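Beta-galactosidase (Bacillus circulans, PDB 4MAD) probably hydrolyses terminal non-reducing beta-D-galactose residues in beta-D-galactosides. Local coordinates at residues D369-I374 with Y491-K496; P377-A382 with L485-V490; R419-V424 with N511-H516. All coordinates share one frame; numbering follows the deposited sequence.

Contact 2 adds edge strand 378-380 to a six-stranded sheet, contact 1 packs a short helix on the same strand 488-493, and contact 3 joins that sheet to the approach to strand 514-522. Contacts 1 and 2 have centres about 16 Å apart and touch where Y491 CE1 meets P377 CB at 3.5 Å. The centres of contacts 1 and 3 are about 13 Å apart; I374 CD1 packs on F515 CZ at 3.9 Å. Contacts 2 and 3 do not touch, their nearest atoms being about 9 Å apart. All three lie away from the predicted catalytic residues E171 and E247, but contact 1 lines a pocket holding 2-(2-methoxyethoxy)ethanol, probably from the crystallisation liquor, about 5 Å from the I374 side chain.

Contact 1: residues D369-I374 with Y491-K496; sequences DSLHRI and YPLPLK
A short, weakly bonded helix packed on a strand of the six-stranded antiparallel sheet forms this contact, which also supplies five residues, H372, I374, P494, L495 and K496, to a pocket occupied by 2-(2-methoxyethoxy)ethanol. Within 369-374, R373 N donates to S370 O, and L371 points at the strand. Its CG stands anti to the carbonyl carbon (chi1 -63°) and its second torsion is anti, which together carry CD1 over the centre of the Y491 ring. L371 CD1 makes a CH-pi contact there, 4.0 Å from the centroid of the Y491 ring and 12° off the ring normal, with the two side chains crossing at about a right angle. H372 meets the same ring differently: its CE1 comes up at the edge, near the ring plane, 3.9 Å from Y491 CE1. Y491 is thus touched on a face and at its rim, while its hydroxyl is hydrogen-bonded to E399 on strand 395-403. V397 of that strand packs against both L371 and Y491.

Further along, I374 holds CG1 in the crowded position between the backbone N and the carbonyl carbon (chi1 53°). The I374 and L493 side chains cross obliquely, I374 CD1 being 3.7 Å from L493 CD2, with L495 CD2 a looser neighbour of that same I374 CD1 at 4.4 Å. Around I374 the packing is apolar, and the polar link runs through solvent. A single water bridges the two backbones, donating to I374 O at 2.8 Å and accepting from L495 N at 2.9 Å.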
loop_
_atom_site.group_PDB
_atom_site.type_symbol
_atom_site.label_atom_id
_atom_site.label_comp_id
_atom_site.label_asym_id
_atom_site.label_seq_id
_atom_site.Cartn_x
_atom_site.Cartn_y
_atom_site.Cartn_z
ATOM N N ASP A 369 -4.964 -25.213 -14.799
ATOM C CA ASP A 369 -5.602 -25.569 -16.032
ATOM C C ASP A 369 -5.833 -24.373 -16.922
ATOM O O ASP A 369 -6.369 -24.516 -17.981
ATOM C CB ASP A 369 -6.928 -26.250 -15.768
ATOM C CG ASP A 369 -6.774 -27.540 -15.027
ATOM O OD1 ASP A 369 -5.859 -28.280 -15.327
ATOM O OD2 ASP A 369 -7.562 -27.803 -14.143
ATOM N N SER A 370 -5.465 -23.200 -16.471
ATOM C CA SER A 370 -5.634 -21.988 -17.240
ATOM C C SER A 370 -4.362 -21.247 -17.668
ATOM O O SER A 370 -4.412 -20.131 -18.049
ATOM C CB SER A 370 -6.569 -21.059 -16.461
ATOM O OG SER A 370 -7.755 -21.726 -16.154
ATOM N N LEU A 371 -3.206 -21.880 -17.593
ATOM C CA LEU A 371 -2.000 -21.099 -17.628
ATOM C C LEU A 371 -1.783 -20.223 -18.880
ATOM O O LEU A 371 -1.496 -19.082 -18.765
ATOM C CB LEU A 371 -0.795 -21.988 -17.333
ATOM C CG LEU A 371 -0.818 -22.599 -15.938
ATOM C CD1 LEU A 371 0.223 -23.610 -15.730
ATOM C CD2 LEU A 371 -0.753 -21.594 -14.851
ATOM N N HIS A 372 -1.977 -20.747 -20.055
ATOM C CA HIS A 372 -1.796 -19.950 -21.234
ATOM C C HIS A 372 -2.912 -18.950 -21.507
ATOM O O HIS A 372 -2.857 -18.165 -22.404
ATOM C CB HIS A 372 -1.625 -20.809 -22.437
ATOM C CG HIS A 372 -0.248 -21.332 -22.611
ATOM N ND1 HIS A 372 0.364 -22.146 -21.691
ATOM C CD2 HIS A 372 0.614 -21.206 -23.635
ATOM C CE1 HIS A 372 1.558 -22.480 -22.135
ATOM N NE2 HIS A 372 1.717 -21.952 -23.324
ATOM N N ARG A 373 -3.995 -19.134 -20.805
ATOM C CA ARG A 373 -5.118 -18.218 -20.841
ATOM C C ARG A 373 -4.817 -16.889 -20.141
ATOM O O ARG A 373 -5.364 -15.859 -20.435
ATOM C CB ARG A 373 -6.386 -18.851 -20.298
ATOM C CG ARG A 373 -6.975 -19.921 -21.191
ATOM C CD ARG A 373 -8.152 -20.675 -20.568
ATOM N NE ARG A 373 -8.604 -21.764 -21.386
ATOM C CZ ARG A 373 -9.463 -22.683 -21.037
ATOM N NH1 ARG A 373 -9.978 -22.690 -19.856
ATOM N NH2 ARG A 373 -9.791 -23.614 -21.877
ATOM N N ILE A 374 -3.970 -16.979 -19.145
ATOM C CA ILE A 374 -3.628 -15.805 -18.389
ATOM C C ILE A 374 -2.120 -15.588 -18.177
ATOM O O ILE A 374 -1.753 -14.873 -17.322
ATOM C CB ILE A 374 -4.378 -15.782 -17.074
ATOM C CG1 ILE A 374 -4.158 -17.087 -16.349
ATOM C CG2 ILE A 374 -5.825 -15.620 -17.348
ATOM C CD1 ILE A 374 -4.572 -17.082 -14.970
ATOM N N TYR A 491 5.320 -19.195 -15.230
ATOM C CA TYR A 491 4.182 -18.481 -15.676
ATOM C C TYR A 491 3.866 -17.347 -14.700
ATOM O O TYR A 491 3.366 -17.551 -13.665
ATOM C CB TYR A 491 2.992 -19.448 -15.784
ATOM C CG TYR A 491 3.257 -20.732 -16.587
ATOM C CD1 TYR A 491 2.959 -20.823 -17.902
ATOM C CD2 TYR A 491 3.805 -21.828 -16.006
ATOM C CE1 TYR A 491 3.233 -21.992 -18.619
ATOM C CE2 TYR A 491 4.072 -22.981 -16.698
ATOM C CZ TYR A 491 3.788 -23.067 -18.007
ATOM O OH TYR A 491 4.046 -24.213 -18.715
ATOM N N PRO A 492 4.208 -16.160 -15.093
ATOM C CA PRO A 492 3.922 -15.013 -14.268
ATOM C C PRO A 492 2.404 -14.739 -14.307
ATOM O O PRO A 492 1.842 -14.702 -15.334
ATOM C CB PRO A 492 4.707 -13.918 -14.942
ATOM C CG PRO A 492 5.748 -14.616 -15.707
ATOM C CD PRO A 492 5.097 -15.813 -16.192
ATOM N N LEU A 493 1.802 -14.501 -13.152
ATOM C CA LEU A 493 0.385 -14.324 -13.010
ATOM C C LEU A 493 0.053 -13.036 -12.226
ATOM O O LEU A 493 -0.260 -13.066 -11.107
ATOM C CB LEU A 493 -0.258 -15.551 -12.351
ATOM C CG LEU A 493 -0.169 -16.901 -13.064
ATOM C CD1 LEU A 493 -0.358 -18.114 -12.211
ATOM C CD2 LEU A 493 -0.954 -16.929 -14.233
ATOM N N PRO A 494 0.208 -11.927 -12.905
ATOM C CA PRO A 494 -0.113 -10.599 -12.385
ATOM C C PRO A 494 -1.636 -10.337 -12.308
ATOM O O PRO A 494 -2.058 -9.414 -11.703
ATOM C CB PRO A 494 0.506 -9.669 -13.406
ATOM C CG PRO A 494 0.643 -10.455 -14.602
ATOM C CD PRO A 494 0.810 -11.873 -14.232
ATOM N N LEU A 495 -2.388 -11.162 -13.000
ATOM C CA LEU A 495 -3.838 -11.139 -12.984
ATOM C C LEU A 495 -4.386 -9.791 -13.451
ATOM O O LEU A 495 -5.381 -9.375 -12.988
ATOM C CB LEU A 495 -4.368 -11.474 -11.616
ATOM C CG LEU A 495 -3.998 -12.811 -10.984
ATOM C CD1 LEU A 495 -4.804 -13.019 -9.758
ATOM C CD2 LEU A 495 -4.176 -13.923 -11.961
ATOM N N LYS A 496 -3.692 -9.122 -14.333
ATOM C CA LYS A 496 -4.157 -7.886 -14.948
ATOM C C LYS A 496 -5.324 -7.998 -15.945
ATOM O O LYS A 496 -6.041 -7.062 -16.142
ATOM C CB LYS A 496 -2.990 -7.107 -15.562
ATOM C CG LYS A 496 -1.877 -6.784 -14.611
ATOM C CD LYS A 496 -0.781 -5.965 -15.194
ATOM C CE LYS A 496 0.078 -6.710 -16.118
ATOM N NZ LYS A 496 1.385 -6.020 -16.307
HETATM O O HOH W 1 -2.237 -13.036 -15.200
#

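Contact 2: residues P377-A382 with L485-V490; sequences PQKSEA and LFDWTV
The indole of W488 presents its CD1 edge to the carbonyl of E381, with E381 O lying in the ring plane 3.5 Å from CD1. This meeting stands at one end of an antiparallel pairing in which strand 378-380, outermost in the six-stranded sheet, is added to strand 488-493. Q378 with V490 and S380 with W488 are hydrogen-bonded pairs; K379 with T489 between them is a non-hydrogen-bonded pair. The two bonds of the S380 pair differ in shape: W488 N reaches S380 O nearly along the C=O axis, whereas S380 N sits above the carbonyl plane of W488 O. Beyond the paired strands, D487 N adds a short bond of 2.7 Å to E381 O, arriving in the carbonyl plane on a lone pair. That same oxygen lies in plane at the edge of the F486 ring, so one acceptor is surrounded by a backbone N-H and two aromatic edges.

The rotation of the indole is steadied by W488 NE1, which donates to L485 O at 2.9 Å, while Y398, T400, V478 and P383 pack around the side chain. An alanine in place of W488 would remove the indole with its NE1 bond to L485 O, and would probably disturb the packing beside E381 and against Y398 and V478. On the same sheet face, S380 OG donates to A382 O and is also hydrogen-bonded to Y389 OH. On the other face K379 and T489 run side by side. K379 NZ stays 4.1 Å from D487 OD1, beyond a salt bridge. A water fills the role of intermediary, donating to D487 OD1 at 2.6 Å and to W488 O at 2.9 Å and weakly accepting from K379 NZ.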
loop_
_atom_site.group_PDB
_atom_site.type_symbol
_atom_site.label_atom_id
_atom_site.label_comp_id
_atom_site.label_asym_id
_atom_site.label_seq_id
_atom_site.Cartn_x
_atom_site.Cartn_y
_atom_site.Cartn_z
ATOM N N PRO A 377 4.521 -18.380 -20.981
ATOM C CA PRO A 377 5.618 -19.053 -20.305
ATOM C C PRO A 377 6.977 -18.447 -20.626
ATOM O O PRO A 377 7.174 -18.004 -21.701
ATOM C CB PRO A 377 5.536 -20.468 -20.846
ATOM C CG PRO A 377 5.048 -20.312 -22.150
ATOM C CD PRO A 377 4.046 -19.210 -22.087
ATOM N N GLN A 378 7.875 -18.455 -19.664
ATOM C CA GLN A 378 9.237 -18.056 -19.892
ATOM C C GLN A 378 10.115 -19.164 -19.366
ATOM O O GLN A 378 9.709 -19.908 -18.546
ATOM C CB GLN A 378 9.576 -16.741 -19.178
ATOM C CG GLN A 378 8.955 -15.451 -19.779
ATOM C CD GLN A 378 9.242 -14.175 -18.976
ATOM O OE1 GLN A 378 8.347 -13.520 -18.555
ATOM N NE2 GLN A 378 10.464 -13.849 -18.797
ATOM N N LYS A 379 11.323 -19.268 -19.889
ATOM C CA LYS A 379 12.201 -20.348 -19.537
ATOM C C LYS A 379 13.510 -19.839 -18.955
ATOM O O LYS A 379 14.013 -18.896 -19.389
ATOM C CB LYS A 379 12.459 -21.207 -20.767
ATOM C CG LYS A 379 11.264 -22.005 -21.147
ATOM C CD LYS A 379 11.438 -22.776 -22.372
ATOM C CE LYS A 379 12.578 -23.768 -22.297
ATOM N NZ LYS A 379 12.219 -25.101 -21.922
ATOM N N SER A 380 14.034 -20.540 -17.963
ATOM C CA SER A 380 15.330 -20.233 -17.441
ATOM C C SER A 380 15.970 -21.462 -16.842
ATOM O O SER A 380 15.301 -22.342 -16.459
ATOM C CB SER A 380 15.190 -19.126 -16.397
ATOM O OG SER A 380 14.398 -19.528 -15.329
ATOM N N GLU A 381 17.280 -21.469 -16.800
ATOM C CA GLU A 381 18.015 -22.598 -16.299
ATOM C C GLU A 381 17.791 -22.806 -14.818
ATOM O O GLU A 381 17.605 -23.880 -14.380
ATOM C CB GLU A 381 19.506 -22.523 -16.683
ATOM C CG GLU A 381 20.210 -21.320 -16.156
ATOM C CD GLU A 381 20.280 -20.170 -17.131
ATOM O OE1 GLU A 381 19.500 -20.140 -18.065
ATOM O OE2 GLU A 381 21.100 -19.300 -16.930
ATOM N N ALA A 382 17.767 -21.704 -14.091
ATOM C CA ALA A 382 17.555 -21.676 -12.656
ATOM C C ALA A 382 16.325 -20.849 -12.318
ATOM O O ALA A 382 16.004 -19.956 -13.007
ATOM C CB ALA A 382 18.703 -21.058 -11.997
ATOM N N LEU A 485 17.377 -28.120 -8.499
ATOM C CA LEU A 485 16.703 -28.489 -9.716
ATOM C C LEU A 485 16.855 -27.411 -10.781
ATOM O O LEU A 485 16.751 -26.293 -10.486
ATOM C CB LEU A 485 15.225 -28.756 -9.436
ATOM C CG LEU A 485 14.926 -29.789 -8.346
ATOM C CD1 LEU A 485 13.450 -29.968 -8.144
ATOM C CD2 LEU A 485 15.603 -31.082 -8.563
ATOM N N PHE A 486 17.146 -27.819 -11.997
ATOM C CA PHE A 486 17.340 -26.917 -13.079
ATOM C C PHE A 486 16.350 -27.095 -14.266
ATOM O O PHE A 486 15.588 -28.002 -14.296
ATOM C CB PHE A 486 18.815 -26.951 -13.481
ATOM C CG PHE A 486 19.747 -26.494 -12.378
ATOM C CD1 PHE A 486 19.809 -25.182 -12.020
ATOM C CD2 PHE A 486 20.502 -27.380 -11.682
ATOM C CE1 PHE A 486 20.636 -24.756 -11.037
ATOM C CE2 PHE A 486 21.342 -26.992 -10.732
ATOM C CZ PHE A 486 21.386 -25.692 -10.346
ATOM N N ASP A 487 16.338 -26.166 -15.192
ATOM C CA ASP A 487 15.477 -26.242 -16.350
ATOM C C ASP A 487 14.019 -25.958 -16.014
ATOM O O ASP A 487 13.239 -26.844 -15.923
ATOM C CB ASP A 487 15.627 -27.569 -17.098
ATOM C CG ASP A 487 15.050 -27.519 -18.482
ATOM O OD1 ASP A 487 14.454 -26.530 -18.829
ATOM O OD2 ASP A 487 15.220 -28.465 -19.231
ATOM N N TRP A 488 13.737 -24.693 -15.754
ATOM C CA TRP A 488 12.405 -24.237 -15.465
ATOM C C TRP A 488 11.562 -23.535 -16.511
ATOM O O TRP A 488 12.078 -22.880 -17.334
ATOM C CB TRP A 488 12.683 -23.270 -14.300
ATOM C CG TRP A 488 13.175 -23.940 -13.109
ATOM C CD1 TRP A 488 14.447 -24.217 -12.834
ATOM C CD2 TRP A 488 12.409 -24.474 -12.036
ATOM N NE1 TRP A 488 14.557 -24.866 -11.668
ATOM C CE2 TRP A 488 13.311 -25.062 -11.156
ATOM C CE3 TRP A 488 11.056 -24.501 -11.726
ATOM C CZ2 TRP A 488 12.906 -25.652 -9.985
ATOM C CZ3 TRP A 488 10.670 -25.090 -10.580
ATOM C CH2 TRP A 488 11.577 -25.668 -9.731
ATOM N N THR A 489 10.255 -23.714 -16.395
ATOM C CA THR A 489 9.263 -22.996 -17.133
ATOM C C THR A 489 8.438 -22.259 -16.086
ATOM O O THR A 489 8.086 -22.829 -15.125
ATOM C CB THR A 489 8.334 -23.916 -17.955
ATOM O OG1 THR A 489 9.087 -24.741 -18.845
ATOM C CG2 THR A 489 7.397 -23.075 -18.753
ATOM N N VAL A 490 8.175 -20.977 -16.292
ATOM C CA VAL A 490 7.475 -20.183 -15.300
ATOM C C VAL A 490 6.392 -19.384 -15.971
ATOM O O VAL A 490 6.537 -19.014 -17.081
ATOM C CB VAL A 490 8.396 -19.244 -14.571
ATOM C CG1 VAL A 490 9.551 -19.971 -13.996
ATOM C CG2 VAL A 490 8.766 -18.133 -15.436
HETATM O O HOH W 2 13.795 -24.077 -19.279
#

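Contact 3: residues R419-V424 with N511-H516; sequences RGQVYV and NFPYFH
Strand 419-424 runs extended, and the 511-516 segment comes up to it without backbone pairing, the nearest alpha carbons being Q421 CA and N511 CA at 8.2 Å. N511 itself has a positive phi (73°), and its carbonyl oxygen receives the Y423 hydroxyl. Y423 OH donates to N511 O at 2.7 Å, in the carbonyl plane and on a lone pair, and the acceptor lies near the plane of the phenol ring. This bond fixes the far end of the tyrosine, while its flank is pressed on F512. Y423 CE1 sits over the centre of the F512 ring, 3.6 Å above its plane. The two rings are nevertheless oblique, their planes inclined at 45° and their centroids 4.8 Å apart, so the CD1-CE1 side of the phenol, rather than its whole face, bears on the F512 ring. K509 makes a cation-pi interaction with F512, and the Y428 ring meets Y423.

P513 completes the group by approaching tip to tip. P513 CD lies 3.5 Å from Y423 OH, so carbon packs beside the hydroxyl that is already bonded to N511. P513 CG lies 3.8 Å from Q421 OE1; the glutamine chain is extended beyond CG, which brings the amide up to the proline. Q421 NE2 is hydrogen-bonded to L578 O, which helps to hold that amide in place. I455, on the neighbouring strand 449-457, packs on both Y423 and P513. This is a buried junction between two beta sheets of a family 35 beta-galactosidase: the six-stranded sheet, whose strand 419-424 belongs to the first all-beta family region, meets the lead-in to strand 514-522 of the eight-stranded antiparallel sheet, a strand that belongs to the galactose-binding family region.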
loop_
_atom_site.group_PDB
_atom_site.type_symbol
_atom_site.label_atom_id
_atom_site.label_comp_id
_atom_site.label_asym_id
_atom_site.label_seq_id
_atom_site.Cartn_x
_atom_site.Cartn_y
_atom_site.Cartn_z
ATOM N N ARG A 419 4.918 -17.298 0.038
ATOM C CA ARG A 419 4.103 -18.459 0.275
ATOM C C ARG A 419 3.969 -19.265 -1.001
ATOM O O ARG A 419 3.826 -18.727 -2.054
ATOM C CB ARG A 419 2.728 -18.032 0.696
ATOM C CG ARG A 419 1.954 -19.040 1.438
ATOM C CD ARG A 419 0.727 -18.388 2.028
ATOM N NE ARG A 419 -0.103 -19.274 2.815
ATOM C CZ ARG A 419 -1.116 -19.986 2.344
ATOM N NH1 ARG A 419 -1.442 -19.990 1.073
ATOM N NH2 ARG A 419 -1.816 -20.716 3.152
ATOM N N GLY A 420 4.000 -20.561 -0.870
ATOM C CA GLY A 420 3.771 -21.346 -2.041
ATOM C C GLY A 420 3.085 -22.658 -1.813
ATOM O O GLY A 420 3.238 -23.247 -0.785
ATOM N N GLN A 421 2.393 -23.096 -2.837
ATOM C CA GLN A 421 1.707 -24.347 -2.865
ATOM C C GLN A 421 2.420 -25.285 -3.833
ATOM O O GLN A 421 2.669 -24.939 -4.929
ATOM C CB GLN A 421 0.291 -24.141 -3.337
ATOM C CG GLN A 421 -0.560 -23.305 -2.408
ATOM C CD GLN A 421 -1.861 -22.794 -3.080
ATOM O OE1 GLN A 421 -1.907 -21.736 -3.630
ATOM N NE2 GLN A 421 -2.879 -23.587 -3.018
ATOM N N VAL A 422 2.757 -26.459 -3.340
ATOM C CA VAL A 422 3.547 -27.401 -4.037
ATOM C C VAL A 422 2.731 -28.611 -4.526
ATOM O O VAL A 422 1.991 -29.154 -3.825
ATOM C CB VAL A 422 4.698 -27.897 -3.141
ATOM C CG1 VAL A 422 5.614 -28.770 -3.872
ATOM C CG2 VAL A 422 5.417 -26.768 -2.578
ATOM N N TYR A 423 2.961 -28.966 -5.777
ATOM C CA TYR A 423 2.323 -30.045 -6.489
ATOM C C TYR A 423 3.369 -30.929 -7.176
ATOM O O TYR A 423 4.287 -30.427 -7.773
ATOM C CB TYR A 423 1.339 -29.516 -7.543
ATOM C CG TYR A 423 0.352 -28.516 -6.949
ATOM C CD1 TYR A 423 -0.878 -28.919 -6.485
ATOM C CD2 TYR A 423 0.690 -27.195 -6.788
ATOM C CE1 TYR A 423 -1.740 -28.024 -5.905
ATOM C CE2 TYR A 423 -0.163 -26.302 -6.241
ATOM C CZ TYR A 423 -1.377 -26.717 -5.787
ATOM O OH TYR A 423 -2.196 -25.819 -5.229
ATOM N N VAL A 424 3.159 -32.226 -7.083
ATOM C CA VAL A 424 3.983 -33.187 -7.753
ATOM C C VAL A 424 3.052 -34.076 -8.589
ATOM O O VAL A 424 2.173 -34.661 -8.071
ATOM C CB VAL A 424 4.738 -34.052 -6.738
ATOM C CG1 VAL A 424 5.330 -35.190 -7.402
ATOM C CG2 VAL A 424 5.785 -33.253 -6.028
ATOM N N ASN A 511 -7.391 -27.408 -2.235
ATOM C CA ASN A 511 -5.951 -27.223 -2.237
ATOM C C ASN A 511 -5.327 -26.912 -3.576
ATOM O O ASN A 511 -4.149 -26.768 -3.674
ATOM C CB ASN A 511 -5.260 -28.343 -1.505
ATOM C CG ASN A 511 -5.550 -28.311 -0.063
ATOM O OD1 ASN A 511 -5.925 -29.277 0.498
ATOM N ND2 ASN A 511 -5.421 -27.180 0.530
ATOM N N PHE A 512 -6.182 -26.686 -4.540
ATOM C CA PHE A 512 -5.816 -26.161 -5.826
ATOM C C PHE A 512 -6.540 -24.820 -6.042
ATOM O O PHE A 512 -7.670 -24.682 -5.727
ATOM C CB PHE A 512 -6.250 -27.092 -6.932
ATOM C CG PHE A 512 -5.479 -28.367 -7.021
ATOM C CD1 PHE A 512 -4.627 -28.603 -8.062
ATOM C CD2 PHE A 512 -5.634 -29.338 -6.109
ATOM C CE1 PHE A 512 -3.976 -29.781 -8.152
ATOM C CE2 PHE A 512 -4.994 -30.505 -6.227
ATOM C CZ PHE A 512 -4.148 -30.712 -7.224
ATOM N N PRO A 513 -5.854 -23.845 -6.588
ATOM C CA PRO A 513 -6.514 -22.570 -6.800
ATOM C C PRO A 513 -7.494 -22.662 -7.945
ATOM O O PRO A 513 -7.156 -23.164 -8.957
ATOM C CB PRO A 513 -5.352 -21.616 -7.109
ATOM C CG PRO A 513 -4.224 -22.239 -6.563
ATOM C CD PRO A 513 -4.417 -23.670 -6.782
ATOM N N TYR A 514 -8.674 -22.116 -7.746
ATOM C CA TYR A 514 -9.659 -22.016 -8.784
ATOM C C TYR A 514 -10.250 -20.630 -8.852
ATOM O O TYR A 514 -10.450 -20.025 -7.862
ATOM C CB TYR A 514 -10.783 -22.988 -8.557
ATOM C CG TYR A 514 -10.550 -24.361 -9.046
ATOM C CD1 TYR A 514 -11.126 -24.818 -10.211
ATOM C CD2 TYR A 514 -9.765 -25.225 -8.340
ATOM C CE1 TYR A 514 -10.924 -26.087 -10.630
ATOM C CE2 TYR A 514 -9.554 -26.474 -8.760
ATOM C CZ TYR A 514 -10.128 -26.916 -9.887
ATOM O OH TYR A 514 -9.880 -28.178 -10.298
ATOM N N PHE A 515 -10.524 -20.173 -10.055
ATOM C CA PHE A 515 -11.345 -19.036 -10.301
ATOM C C PHE A 515 -12.833 -19.431 -10.243
ATOM O O PHE A 515 -13.219 -20.404 -10.803
ATOM C CB PHE A 515 -11.034 -18.435 -11.649
ATOM C CG PHE A 515 -9.637 -17.896 -11.771
ATOM C CD1 PHE A 515 -9.331 -16.635 -11.393
ATOM C CD2 PHE A 515 -8.629 -18.672 -12.279
ATOM C CE1 PHE A 515 -8.097 -16.159 -11.516
ATOM C CE2 PHE A 515 -7.406 -18.182 -12.402
ATOM C CZ PHE A 515 -7.133 -16.933 -12.015
ATOM N N HIS A 516 -13.639 -18.670 -9.584
ATOM C CA HIS A 516 -15.015 -18.985 -9.472
ATOM C C HIS A 516 -15.752 -17.794 -10.046
ATOM O O HIS A 516 -15.450 -16.711 -9.688
ATOM C CB HIS A 516 -15.355 -19.098 -8.035
ATOM C CG HIS A 516 -14.725 -20.255 -7.358
ATOM N ND1 HIS A 516 -15.121 -21.537 -7.575
ATOM C CD2 HIS A 516 -13.724 -20.324 -6.463
ATOM C CE1 HIS A 516 -14.405 -22.349 -6.830
ATOM N NE2 HIS A 516 -13.537 -21.638 -6.158
#